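Local atomic coordinates of putative isomerase YbhH (Escherichia coli, PDB entry 6OTV), a protein that is assigned to the PrpF family and probably works as an isomerase, its substrate and the reaction it carries out remaining unidentified. Residues T57-I62 and Y75-V80; M8-T13 and D150-T155; R70-Y75 and R118-N123. All coordinates share one frame; numbering follows the deposited sequence.

Contact 1: residues T57-I62 and Y75-V80; sequences TSKVAI and YLFAQV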
ATOM      1  N   THR A  57      21.656  21.406  -4.513  1.00 25.14           N
ATOM      2  CA  THR A  57      21.865  21.134  -5.930  1.00 27.55           C
ATOM      3  C   THR A  57      22.916  20.049  -6.144  1.00 30.99           C
ATOM      4  O   THR A  57      23.599  20.027  -7.170  1.00 25.75           O
ATOM      5  CB  THR A  57      22.258  22.412  -6.669  1.00 28.23           C
ATOM      6  OG1 THR A  57      23.447  22.950  -6.081  1.00 29.36           O
ATOM      7  CG2 THR A  57      21.142  23.450  -6.578  1.00 25.16           C
ATOM      8  N   SER A  58      23.051  19.143  -5.181  1.00 32.92           N
ATOM      9  CA  SER A  58      24.031  18.064  -5.243  1.00 29.14           C
ATOM     10  C   SER A  58      23.393  16.769  -4.750  1.00 29.76           C
ATOM     11  O   SER A  58      23.922  16.073  -3.884  1.00 29.39           O
ATOM     12  CB  SER A  58      25.275  18.420  -4.429  1.00 28.11           C
ATOM     13  OG  SER A  58      26.283  17.436  -4.583  1.00 34.13           O
ATOM     14  N   LYS A  59      22.234  16.437  -5.314  1.00 29.53           N
ATOM     15  CA  LYS A  59      21.455  15.284  -4.896  1.00 30.13           C
ATOM     16  C   LYS A  59      21.283  14.316  -6.060  1.00 31.43           C
ATOM     17  O   LYS A  59      21.444  14.679  -7.228  1.00 29.18           O
ATOM     18  CB  LYS A  59      20.081  15.717  -4.362  1.00 38.97           C
ATOM     19  CG  LYS A  59      20.137  16.689  -3.183  1.00 34.42           C
ATOM     20  CD  LYS A  59      18.732  17.026  -2.692  1.00 35.25           C
ATOM     21  CE  LYS A  59      18.747  18.020  -1.540  1.00 31.18           C
ATOM     22  NZ  LYS A  59      19.350  17.433  -0.317  1.00 39.90           N
ATOM     23  N   VAL A  60      20.962  13.066  -5.725  1.00 28.58           N
ATOM     24  CA  VAL A  60      20.748  12.013  -6.714  1.00 27.28           C
ATOM     25  C   VAL A  60      19.492  11.237  -6.339  1.00 27.67           C
ATOM     26  O   VAL A  60      19.254  10.951  -5.161  1.00 26.62           O
ATOM     27  CB  VAL A  60      21.962  11.060  -6.814  1.00 24.78           C
ATOM     28  CG1 VAL A  60      21.692   9.953  -7.821  1.00 24.89           C
ATOM     29  CG2 VAL A  60      23.227  11.823  -7.190  1.00 28.82           C
ATOM     30  N   ALA A  61      18.690  10.898  -7.346  1.00 27.73           N
ATOM     31  CA  ALA A  61      17.556   9.994  -7.199  1.00 24.33           C
ATOM     32  C   ALA A  61      17.761   8.815  -8.138  1.00 27.20           C
ATOM     33  O   ALA A  61      17.899   9.003  -9.353  1.00 29.36           O
ATOM     34  CB  ALA A  61      16.235  10.702  -7.505  1.00 24.02           C
ATOM     35  N   ILE A  62      17.784   7.608  -7.583  1.00 31.28           N
ATOM     36  CA  ILE A  62      17.970   6.386  -8.358  1.00 28.82           C
ATOM     37  C   ILE A  62      16.622   5.676  -8.426  1.00 36.10           C
ATOM     38  O   ILE A  62      16.092   5.227  -7.402  1.00 33.99           O
ATOM     39  CB  ILE A  62      19.055   5.486  -7.751  1.00 30.13           C
ATOM     40  CG1 ILE A  62      20.379   6.254  -7.657  1.00 26.18           C
ATOM     41  CG2 ILE A  62      19.212   4.214  -8.576  1.00 26.97           C
ATOM     42  CD1 ILE A  62      21.456   5.541  -6.850  1.00 28.69           C
ATOM     43  N   TYR A  75      12.517   4.242  -5.160  1.00 33.86           N
ATOM     44  CA  TYR A  75      13.222   5.520  -5.150  1.00 26.85           C
ATOM     45  C   TYR A  75      14.299   5.467  -4.076  1.00 26.23           C
ATOM     46  O   TYR A  75      13.990   5.379  -2.882  1.00 32.97           O
ATOM     47  CB  TYR A  75      12.243   6.672  -4.908  1.00 35.05           C
ATOM     48  CG  TYR A  75      12.848   7.951  -4.362  1.00 36.91           C
ATOM     49  CD1 TYR A  75      13.898   8.590  -5.014  1.00 34.61           C
ATOM     50  CD2 TYR A  75      12.344   8.537  -3.208  1.00 43.42           C
ATOM     51  CE1 TYR A  75      14.438   9.764  -4.518  1.00 36.01           C
ATOM     52  CE2 TYR A  75      12.877   9.710  -2.704  1.00 40.72           C
ATOM     53  CZ  TYR A  75      13.923  10.319  -3.363  1.00 38.92           C
ATOM     54  OH  TYR A  75      14.452  11.489  -2.862  1.00 33.79           O
ATOM     55  N   LEU A  76      15.559   5.511  -4.499  1.00 29.66           N
ATOM     56  CA  LEU A  76      16.701   5.562  -3.597  1.00 27.78           C
ATOM     57  C   LEU A  76      17.336   6.942  -3.694  1.00 29.22           C
ATOM     58  O   LEU A  76      17.752   7.362  -4.779  1.00 30.49           O
ATOM     59  CB  LEU A  76      17.722   4.476  -3.939  1.00 28.71           C
ATOM     60  CG  LEU A  76      19.041   4.521  -3.165  1.00 34.92           C
ATOM     61  CD1 LEU A  76      18.803   4.334  -1.675  1.00 34.41           C
ATOM     62  CD2 LEU A  76      20.011   3.474  -3.700  1.00 30.91           C
ATOM     63  N   PHE A  77      17.404   7.643  -2.568  1.00 26.08           N
ATOM     64  CA  PHE A  77      17.991   8.972  -2.515  1.00 29.48           C
ATOM     65  C   PHE A  77      19.433   8.894  -2.036  1.00 32.29           C
ATOM     66  O   PHE A  77      19.772   8.066  -1.185  1.00 31.59           O
ATOM     67  CB  PHE A  77      17.194   9.898  -1.592  1.00 25.74           C
ATOM     68  CG  PHE A  77      17.869  11.215  -1.346  1.00 29.18           C
ATOM     69  CD1 PHE A  77      17.919  12.178  -2.343  1.00 30.79           C
ATOM     70  CD2 PHE A  77      18.476  11.483  -0.130  1.00 34.65           C
ATOM     71  CE1 PHE A  77      18.550  13.394  -2.128  1.00 33.39           C
ATOM     72  CE2 PHE A  77      19.110  12.697   0.093  1.00 33.53           C
ATOM     73  CZ  PHE A  77      19.145  13.654  -0.907  1.00 26.11           C
ATOM     74  N   ALA A  78      20.277   9.765  -2.587  1.00 25.90           N
ATOM     75  CA  ALA A  78      21.665   9.880  -2.163  1.00 33.50           C
ATOM     76  C   ALA A  78      22.050  11.349  -2.118  1.00 34.51           C
ATOM     77  O   ALA A  78      21.755  12.102  -3.052  1.00 37.01           O
ATOM     78  CB  ALA A  78      22.604   9.114  -3.103  1.00 26.48           C
ATOM     79  N   GLN A  79      22.697  11.754  -1.030  1.00 34.72           N
ATOM     80  CA  GLN A  79      23.265  13.090  -0.895  1.00 29.04           C
ATOM     81  C   GLN A  79      24.744  13.018  -1.252  1.00 36.40           C
ATOM     82  O   GLN A  79      25.505  12.280  -0.617  1.00 32.81           O
ATOM     83  CB  GLN A  79      23.075  13.625   0.526  1.00 27.09           C
ATOM     84  CG  GLN A  79      23.574  15.052   0.743  1.00 27.24           C
ATOM     85  CD  GLN A  79      22.668  16.098   0.116  1.00 33.26           C
ATOM     86  OE1 GLN A  79      21.443  16.002   0.190  1.00 35.88           O
ATOM     87  NE2 GLN A  79      23.268  17.104  -0.510  1.00 34.85           N
ATOM     88  N   VAL A  80      25.148  13.764  -2.273  1.00 26.38           N
ATOM     89  CA  VAL A  80      26.539  13.795  -2.711  1.00 28.74           C
ATOM     90  C   VAL A  80      27.186  15.010  -2.064  1.00 30.99           C
ATOM     91  O   VAL A  80      26.862  16.153  -2.404  1.00 27.84           O
ATOM     92  CB  VAL A  80      26.657  13.832  -4.240  1.00 34.28           C
ATOM     93  CG1 VAL A  80      28.116  13.864  -4.663  1.00 29.33           C
ATOM     94  CG2 VAL A  80      25.958  12.623  -4.849  1.00 27.97           C
TER
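The ring of F77 meets the aliphatic part of K59 at its edge: K59 CB lies 3.6 Å from F77 CE1, near the ring plane, and K59 CG and the carboxamide oxygen of Q79 also sit in that plane. The Y75 ring likewise offers an edge to the neighbouring strand, where A61 CB approaches Y75 CE1 at 3.6 Å; over one face, displaced toward the rim, is the backbone N of F77. The hydroxyl of Y75 leaves the strand pair and hydrogen-bonds to C93 O, while the ring packs against M96, L97 and V100 of helix 94-106. K59 runs extended past the F77 edge and bends only at its last torsion (chi4 -67°), which turns NZ onto Q79 OE1. That 2.6 Å bond from K59 NZ lies in the amide plane, on a lone pair of Q79 OE1, and NE2 of the same amide hydrogen-bonds to P55 O. The two segments belong to a beta hairpin, strands 59-65 and 73-80, in which V60-A78 and I62-L76 are antiparallel hydrogen-bonded pairs and K59-Q79 and A61-F77 non-hydrogen-bonded ones. The I62-L76 pair is nearly straight in both directions, I62 N to L76 O measuring 2.8 Å. On the face opposite the two rings, V60 CG2 touches V80 CG2 at 3.7 Å, and I62 and L76 lie side by side with I62 CD1 4.0 Å from L76 CD2; L35 and M39 of helix 28-39 pack on V60 from this side. Beyond the last pair, S58 O accepts the N-H of V80, and S58 OG, anti to its own backbone N, stands 2.6 Å from V80 O with the carboxylate of E46 as a further hydrogen-bond partner.

Contact 2: residues M8-T13 and D150-T155; sequences MMRGGT and DGVPGT. With EDO (1,2-ethanediol), chain E; EDO (1,2-ethanediol), chain P.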
ATOM      1  N   MET A   8      18.807  15.701 -15.397  1.00 25.22           N
ATOM      2  CA  MET A   8      18.761  16.674 -14.314  1.00 28.97           C
ATOM      3  C   MET A   8      17.347  17.217 -14.204  1.00 27.45           C
ATOM      4  O   MET A   8      16.745  17.611 -15.210  1.00 24.09           O
ATOM      5  CB  MET A   8      19.743  17.825 -14.535  1.00 27.07           C
ATOM      6  CG  MET A   8      19.761  18.857 -13.421  1.00 33.31           C
ATOM      7  SD  MET A   8      20.850  20.252 -13.788  1.00 39.14           S
ATOM      8  CE  MET A   8      22.434  19.426 -13.914  1.00 41.31           C
ATOM      9  N   MET A   9      16.819  17.226 -12.990  1.00 22.84           N
ATOM     10  CA  MET A   9      15.510  17.793 -12.723  1.00 25.57           C
ATOM     11  C   MET A   9      15.587  18.663 -11.482  1.00 26.94           C
ATOM     12  O   MET A   9      16.346  18.379 -10.549  1.00 29.08           O
ATOM     13  CB  MET A   9      14.439  16.710 -12.510  1.00 23.80           C
ATOM     14  CG  MET A   9      14.286  15.718 -13.646  1.00 30.14           C
ATOM     15  SD  MET A   9      12.922  14.582 -13.330  1.00 34.76           S
ATOM     16  CE  MET A   9      11.516  15.679 -13.529  1.00 32.05           C
ATOM     17  N   ARG A  10      14.801  19.734 -11.482  1.00 27.10           N
ATOM     18  CA  ARG A  10      14.481  20.417 -10.238  1.00 25.97           C
ATOM     19  C   ARG A  10      13.345  19.660  -9.567  1.00 30.16           C
ATOM     20  O   ARG A  10      12.291  19.443 -10.176  1.00 26.04           O
ATOM     21  CB  ARG A  10      14.089  21.871 -10.481  1.00 24.26           C
ATOM     22  CG  ARG A  10      13.616  22.586  -9.213  1.00 24.49           C
ATOM     23  CD  ARG A  10      13.117  23.994  -9.491  1.00 25.05           C
ATOM     24  NE  ARG A  10      11.991  24.000 -10.421  1.00 36.65           N
ATOM     25  CZ  ARG A  10      10.741  23.692 -10.086  1.00 32.29           C
ATOM     26  NH1 ARG A  10      10.449  23.345  -8.839  1.00 25.60           N
ATOM     27  NH2 ARG A  10       9.782  23.727 -11.002  1.00 28.12           N
ATOM     28  N   GLY A  11      13.573  19.224  -8.335  1.00 29.84           N
ATOM     29  CA  GLY A  11      12.518  18.639  -7.537  1.00 26.62           C
ATOM     30  C   GLY A  11      12.198  19.542  -6.367  1.00 31.87           C
ATOM     31  O   GLY A  11      12.950  19.579  -5.388  1.00 31.62           O
ATOM     32  N   GLY A  12      11.101  20.282  -6.457  1.00 32.80           N
ATOM     33  CA  GLY A  12      10.790  21.247  -5.417  1.00 31.05           C
ATOM     34  C   GLY A  12      11.878  22.301  -5.350  1.00 32.55           C
ATOM     35  O   GLY A  12      12.190  22.968  -6.344  1.00 28.63           O
ATOM     36  N   THR A  13      12.481  22.450  -4.171  1.00 31.98           N
ATOM     37  CA  THR A  13      13.559  23.404  -3.946  1.00 35.80           C
ATOM     38  C   THR A  13      14.936  22.761  -4.051  1.00 36.65           C
ATOM     39  O   THR A  13      15.918  23.323  -3.552  1.00 37.92           O
ATOM     40  CB  THR A  13      13.399  24.069  -2.580  1.00 38.57           C
ATOM     41  OG1 THR A  13      13.445  23.067  -1.554  1.00 43.19           O
ATOM     42  CG2 THR A  13      12.077  24.804  -2.502  1.00 33.64           C
ATOM     43  N   ASP A 150       7.652  28.385  -2.323  1.00 35.86           N
ATOM     44  CA  ASP A 150       8.743  29.236  -1.862  1.00 36.69           C
ATOM     45  C   ASP A 150      10.085  28.679  -2.316  1.00 37.82           C
ATOM     46  O   ASP A 150      10.291  27.463  -2.349  1.00 43.96           O
ATOM     47  CB  ASP A 150       8.730  29.355  -0.338  1.00 34.35           C
ATOM     48  CG  ASP A 150       7.582  30.193   0.174  1.00 42.83           C
ATOM     49  OD1 ASP A 150       6.931  30.885  -0.639  1.00 44.92           O
ATOM     50  OD2 ASP A 150       7.327  30.154   1.395  1.00 46.78           O
ATOM     51  N   GLY A 151      11.004  29.581  -2.658  1.00 31.30           N
ATOM     52  CA  GLY A 151      12.350  29.212  -3.027  1.00 32.36           C
ATOM     53  C   GLY A 151      12.573  28.960  -4.502  1.00 37.48           C
ATOM     54  O   GLY A 151      13.727  28.791  -4.917  1.00 42.86           O
ATOM     55  N   VAL A 152      11.510  28.921  -5.307  1.00 35.17           N
ATOM     56  CA  VAL A 152      11.613  28.667  -6.735  1.00 37.22           C
ATOM     57  C   VAL A 152      10.853  29.762  -7.472  1.00 36.59           C
ATOM     58  O   VAL A 152       9.662  29.966  -7.215  1.00 35.91           O
ATOM     59  CB  VAL A 152      11.063  27.285  -7.130  1.00 27.87           C
ATOM     60  CG1 VAL A 152      11.386  27.000  -8.579  1.00 29.95           C
ATOM     61  CG2 VAL A 152      11.633  26.202  -6.231  1.00 31.08           C
ATOM     62  N   PRO A 153      11.479  30.484  -8.395  1.00 35.61           N
ATOM     63  CA  PRO A 153      10.762  31.543  -9.115  1.00 41.45           C
ATOM     64  C   PRO A 153       9.731  30.973 -10.080  1.00 37.59           C
ATOM     65  O   PRO A 153       9.774  29.804 -10.472  1.00 37.14           O
ATOM     66  CB  PRO A 153      11.875  32.283  -9.871  1.00 30.31           C
ATOM     67  CG  PRO A 153      13.161  31.842  -9.224  1.00 34.26           C
ATOM     68  CD  PRO A 153      12.909  30.450  -8.740  1.00 35.49           C
ATOM     69  N   GLY A 154       8.784  31.832 -10.456  1.00 34.37           N
ATOM     70  CA  GLY A 154       7.784  31.471 -11.440  1.00 32.02           C
ATOM     71  C   GLY A 154       6.774  30.451 -10.934  1.00 38.31           C
ATOM     72  O   GLY A 154       6.634  30.189  -9.735  1.00 30.99           O
ATOM     73  N   THR A 155       6.058  29.867 -11.890  1.00 36.04           N
ATOM     74  CA  THR A 155       5.037  28.873 -11.601  1.00 39.35           C
ATOM     75  C   THR A 155       5.260  27.644 -12.468  1.00 36.72           C
ATOM     76  O   THR A 155       5.835  27.726 -13.555  1.00 29.07           O
ATOM     77  CB  THR A 155       3.621  29.426 -11.838  1.00 44.12           C
ATOM     78  OG1 THR A 155       3.507  29.895 -13.188  1.00 48.10           O
ATOM     79  CG2 THR A 155       3.320  30.569 -10.874  1.00 36.59           C
TER
HETATM   80  C1  EDO E 403       7.164  26.575  -9.770  0.60 14.08           C
HETATM   81  O1  EDO E 403       7.444  25.947  -8.516  0.60 13.07           O
HETATM   82  C2  EDO E 403       8.487  26.922 -10.436  0.60 19.87           C
HETATM   83  O2  EDO E 403       8.305  27.772 -11.574  0.60 13.96           O
HETATM   84  C1  EDO P 414       7.772  32.322  -5.241  1.00 74.63           C
HETATM   85  O1  EDO P 414       8.449  31.062  -5.208  1.00 69.22           O
HETATM   86  C2  EDO P 414       7.930  32.965  -6.616  1.00 75.83           C
HETATM   87  O2  EDO P 414       7.264  32.179  -7.613  1.00 70.46           O
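R10 NH1 donates to G12 O at 3.1 Å, almost in the guanidinium plane, and V152 CG2 rests 3.3 Å from the same G12 O. The R10 chain, bent at chi3 (60°), folds back to make this bond, and its NH1 is also held by T338 OG1. The same bend brings one face of the guanidinium against V152, whose other methyl, CG1, sits over that face, nearer the rim than the centre, 3.6 Å from R10 NE. V152 thus straddles the R10-G12 link with its two branches. C2 of an ethanediol, probably from the crystallisation liquor, shares that face, 3.5 Å from R10 NH2; the O2 of this ethanediol donates to P153 O. Further along, T13 turns its methyl to the loop, with T13 CG2 3.2 Å from D150 O and 4.0 Å from V152 CG2. The contact lies at the surface, where the loop between strands 129-135 and 158-163 closes over the end of strand 3-11. That strand is bonded along its backbone to strand 332-344, and T13 N, just past it, is held by N95 of helix 94-106.

Contact 3: residues R70-Y75 and R118-N123; sequences RADVDY and RVRIRN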
ATOM      1  N   ARG A  70       3.495  -3.664  -3.568  1.00 35.34           N
ATOM      2  CA  ARG A  70       2.597  -2.581  -3.197  1.00 36.45           C
ATOM      3  C   ARG A  70       2.934  -1.259  -3.876  1.00 39.81           C
ATOM      4  O   ARG A  70       2.121  -0.328  -3.814  1.00 33.45           O
ATOM      5  CB  ARG A  70       2.605  -2.398  -1.675  1.00 33.70           C
ATOM      6  CG  ARG A  70       2.068  -3.604  -0.921  1.00 38.43           C
ATOM      7  CD  ARG A  70       2.428  -3.557   0.553  1.00 37.93           C
ATOM      8  NE  ARG A  70       3.870  -3.629   0.758  1.00 42.05           N
ATOM      9  CZ  ARG A  70       4.454  -3.693   1.949  1.00 48.87           C
ATOM     10  NH1 ARG A  70       3.717  -3.694   3.052  1.00 46.30           N
ATOM     11  NH2 ARG A  70       5.777  -3.756   2.037  1.00 45.02           N
ATOM     12  N   ALA A  71       4.089  -1.151  -4.526  1.00 33.16           N
ATOM     13  CA  ALA A  71       4.519   0.094  -5.143  1.00 34.37           C
ATOM     14  C   ALA A  71       4.743  -0.103  -6.638  1.00 35.70           C
ATOM     15  O   ALA A  71       4.899  -1.225  -7.123  1.00 30.62           O
ATOM     16  CB  ALA A  71       5.801   0.625  -4.491  1.00 30.52           C
ATOM     17  N   ASP A  72       4.754   1.013  -7.367  1.00 36.64           N
ATOM     18  CA  ASP A  72       5.068   0.986  -8.791  1.00 32.99           C
ATOM     19  C   ASP A  72       6.567   1.126  -9.030  1.00 37.57           C
ATOM     20  O   ASP A  72       7.164   0.323  -9.753  1.00 35.57           O
ATOM     21  CB  ASP A  72       4.310   2.096  -9.529  1.00 28.29           C
ATOM     22  CG  ASP A  72       2.808   2.033  -9.306  1.00 35.22           C
ATOM     23  OD1 ASP A  72       2.259   0.916  -9.197  1.00 34.69           O
ATOM     24  OD2 ASP A  72       2.174   3.106  -9.233  1.00 33.67           O
ATOM     25  N   VAL A  73       7.193   2.134  -8.428  1.00 27.70           N
ATOM     26  CA  VAL A  73       8.614   2.378  -8.623  1.00 30.21           C
ATOM     27  C   VAL A  73       9.303   2.454  -7.270  1.00 33.71           C
ATOM     28  O   VAL A  73       8.695   2.805  -6.253  1.00 36.97           O
ATOM     29  CB  VAL A  73       8.882   3.666  -9.437  1.00 31.00           C
ATOM     30  CG1 VAL A  73       8.190   3.601 -10.787  1.00 38.38           C
ATOM     31  CG2 VAL A  73       8.444   4.894  -8.662  1.00 27.74           C
ATOM     32  N   ASP A  74      10.588   2.112  -7.267  1.00 35.76           N
ATOM     33  CA  ASP A  74      11.449   2.288  -6.108  1.00 34.49           C
ATOM     34  C   ASP A  74      12.285   3.550  -6.273  1.00 34.56           C
ATOM     35  O   ASP A  74      12.713   3.885  -7.382  1.00 34.68           O
ATOM     36  CB  ASP A  74      12.364   1.079  -5.915  1.00 28.16           C
ATOM     37  CG  ASP A  74      11.677  -0.057  -5.192  1.00 40.47           C
ATOM     38  OD1 ASP A  74      10.599   0.175  -4.599  1.00 40.02           O
ATOM     39  OD2 ASP A  74      12.213  -1.187  -5.218  1.00 33.14           O
ATOM     40  N   TYR A  75      12.517   4.242  -5.160  1.00 33.86           N
ATOM     41  CA  TYR A  75      13.222   5.520  -5.150  1.00 26.85           C
ATOM     42  C   TYR A  75      14.299   5.467  -4.076  1.00 26.23           C
ATOM     43  O   TYR A  75      13.990   5.379  -2.882  1.00 32.97           O
ATOM     44  CB  TYR A  75      12.243   6.672  -4.908  1.00 35.05           C
ATOM     45  CG  TYR A  75      12.848   7.951  -4.362  1.00 36.91           C
ATOM     46  CD1 TYR A  75      13.898   8.590  -5.014  1.00 34.61           C
ATOM     47  CD2 TYR A  75      12.344   8.537  -3.208  1.00 43.42           C
ATOM     48  CE1 TYR A  75      14.438   9.764  -4.518  1.00 36.01           C
ATOM     49  CE2 TYR A  75      12.877   9.710  -2.704  1.00 40.72           C
ATOM     50  CZ  TYR A  75      13.923  10.319  -3.363  1.00 38.92           C
ATOM     51  OH  TYR A  75      14.452  11.489  -2.862  1.00 33.79           O
ATOM     52  N   ARG A 118      -1.412   8.388 -11.364  1.00 39.52           N
ATOM     53  CA  ARG A 118      -1.005   8.035 -10.011  1.00 33.20           C
ATOM     54  C   ARG A 118       0.247   7.170 -10.065  1.00 33.67           C
ATOM     55  O   ARG A 118       0.324   6.228 -10.860  1.00 35.69           O
ATOM     56  CB  ARG A 118      -2.132   7.291  -9.294  1.00 31.78           C
ATOM     57  CG  ARG A 118      -3.454   8.042  -9.267  1.00 39.93           C
ATOM     58  CD  ARG A 118      -4.568   7.201  -8.659  1.00 36.27           C
ATOM     59  NE  ARG A 118      -4.411   7.021  -7.218  1.00 40.51           N
ATOM     60  CZ  ARG A 118      -5.244   6.318  -6.456  1.00 39.80           C
ATOM     61  NH1 ARG A 118      -6.299   5.720  -6.998  1.00 35.01           N
ATOM     62  NH2 ARG A 118      -5.024   6.213  -5.151  1.00 32.19           N
ATOM     63  N   VAL A 119       1.231   7.493  -9.226  1.00 29.07           N
ATOM     64  CA  VAL A 119       2.477   6.739  -9.154  1.00 32.83           C
ATOM     65  C   VAL A 119       2.725   6.364  -7.701  1.00 29.43           C
ATOM     66  O   VAL A 119       2.881   7.245  -6.848  1.00 33.99           O
ATOM     67  CB  VAL A 119       3.674   7.528  -9.713  1.00 35.64           C
ATOM     68  CG1 VAL A 119       4.928   6.663  -9.681  1.00 26.25           C
ATOM     69  CG2 VAL A 119       3.387   8.018 -11.127  1.00 29.62           C
ATOM     70  N   ARG A 120       2.771   5.065  -7.421  1.00 28.76           N
ATOM     71  CA  ARG A 120       3.057   4.562  -6.083  1.00 27.54           C
ATOM     72  C   ARG A 120       4.565   4.411  -5.914  1.00 32.43           C
ATOM     73  O   ARG A 120       5.195   3.596  -6.599  1.00 27.36           O
ATOM     74  CB  ARG A 120       2.346   3.231  -5.854  1.00 30.76           C
ATOM     75  CG  ARG A 120       0.850   3.375  -5.673  1.00 37.93           C
ATOM     76  CD  ARG A 120       0.515   3.611  -4.216  1.00 42.57           C
ATOM     77  NE  ARG A 120      -0.843   4.105  -4.040  1.00 45.09           N
ATOM     78  CZ  ARG A 120      -1.604   3.825  -2.988  1.00 44.12           C
ATOM     79  NH1 ARG A 120      -1.141   3.038  -2.025  1.00 39.15           N
ATOM     80  NH2 ARG A 120      -2.830   4.323  -2.906  1.00 53.42           N
ATOM     81  N   ILE A 121       5.139   5.189  -5.001  1.00 26.92           N
ATOM     82  CA  ILE A 121       6.583   5.275  -4.826  1.00 31.43           C
ATOM     83  C   ILE A 121       6.952   4.673  -3.478  1.00 31.11           C
ATOM     84  O   ILE A 121       6.333   4.996  -2.456  1.00 28.43           O
ATOM     85  CB  ILE A 121       7.070   6.731  -4.920  1.00 35.22           C
ATOM     86  CG1 ILE A 121       6.728   7.320  -6.291  1.00 34.34           C
ATOM     87  CG2 ILE A 121       8.566   6.818  -4.638  1.00 25.85           C
ATOM     88  CD1 ILE A 121       6.928   8.820  -6.370  1.00 28.83           C
ATOM     89  N   ARG A 122       7.957   3.806  -3.474  1.00 32.18           N
ATOM     90  CA  ARG A 122       8.552   3.298  -2.247  1.00 32.09           C
ATOM     91  C   ARG A 122       9.944   3.896  -2.106  1.00 32.08           C
ATOM     92  O   ARG A 122      10.806   3.681  -2.966  1.00 31.74           O
ATOM     93  CB  ARG A 122       8.620   1.771  -2.254  1.00 32.03           C
ATOM     94  CG  ARG A 122       9.512   1.190  -1.165  1.00 30.97           C
ATOM     95  CD  ARG A 122       9.551  -0.327  -1.242  1.00 41.60           C
ATOM     96  NE  ARG A 122      10.726  -0.886  -0.580  1.00 51.48           N
ATOM     97  CZ  ARG A 122      11.742  -1.459  -1.215  1.00 52.76           C
ATOM     98  NH1 ARG A 122      11.730  -1.562  -2.534  1.00 47.55           N
ATOM     99  NH2 ARG A 122      12.770  -1.938  -0.530  1.00 62.31           N
ATOM    100  N   ASN A 123      10.158   4.659  -1.036  1.00 30.30           N
ATOM    101  CA  ASN A 123      11.479   5.208  -0.750  1.00 33.36           C
ATOM    102  C   ASN A 123      12.325   4.125  -0.095  1.00 38.50           C
ATOM    103  O   ASN A 123      12.046   3.709   1.035  1.00 35.97           O
ATOM    104  CB  ASN A 123      11.383   6.441   0.141  1.00 29.98           C
ATOM    105  CG  ASN A 123      12.742   6.903   0.632  1.00 39.37           C
ATOM    106  OD1 ASN A 123      13.054   6.803   1.819  1.00 36.19           O
ATOM    107  ND2 ASN A 123      13.572   7.388  -0.288  1.00 33.66           N
TER
HETATM  108  O   HOH W   1       1.815   1.784  -2.035  1.00 47.78           O
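Strands 73-80 and 116-123 form a parallel pair of the PrpF fold, in the diaminopimelate epimerase clan, and R70, D72, R118 and R120 at its entry belong to the interface with the second subunit. D72 ties the two segments together twice. Its N and the N of V73 both donate to R120 O, at 2.7 Å from D72 N and 3.1 Å from V73 N, while D72 OD2 takes the N-H of R120 from above the carboxylate plane. D72 OD1 forms a salt bridge to R118 of the second subunit. A water bridges R70 O to R120 NH1, which also bonds R70 O of the second subunit, while R120 NH2 pairs with E131. R122 N donates to V73 O and Y75 N to R122 O. V73 CG2, between backbone N and carbonyl carbon (chi1 -57°), packs on I121 CG1 at 3.8 Å toward helix 94-106. On the other face D74 and R122 form a salt bridge, carboxylate and guanidinium planes 68° apart; S66 OG and S67 N also hold the carboxylate. D74 OD2 lies at the guanidinium edge, 2.8 Å from R122 NH1, and NH1 is also 2.9 Å from D74 OD1, set off the carboxylate plane.

How the contacts relate
Contacts 1 and 3 are consecutive uses of strand 73-80, which lies between 59-65, antiparallel, and 116-123, parallel; contact 1 samples its later part and contact 3 its start, and Y75 belongs to both. Their centres are about 16 Å apart, and their segments alternate along the chain. Of the three, contact 2 joins the segments farthest apart in sequence, so that both other contacts fall within the stretch between them. Its centre is about 16 Å from that of contact 1 and about 22 Å from that of contact 3; it touches neither. Strand 14-20, paired with both 3-11 and 59-65, connects contact 2 to contact 1. Contact 3 also reaches the second subunit, whereas no other protein chain touches contacts 1 or 2.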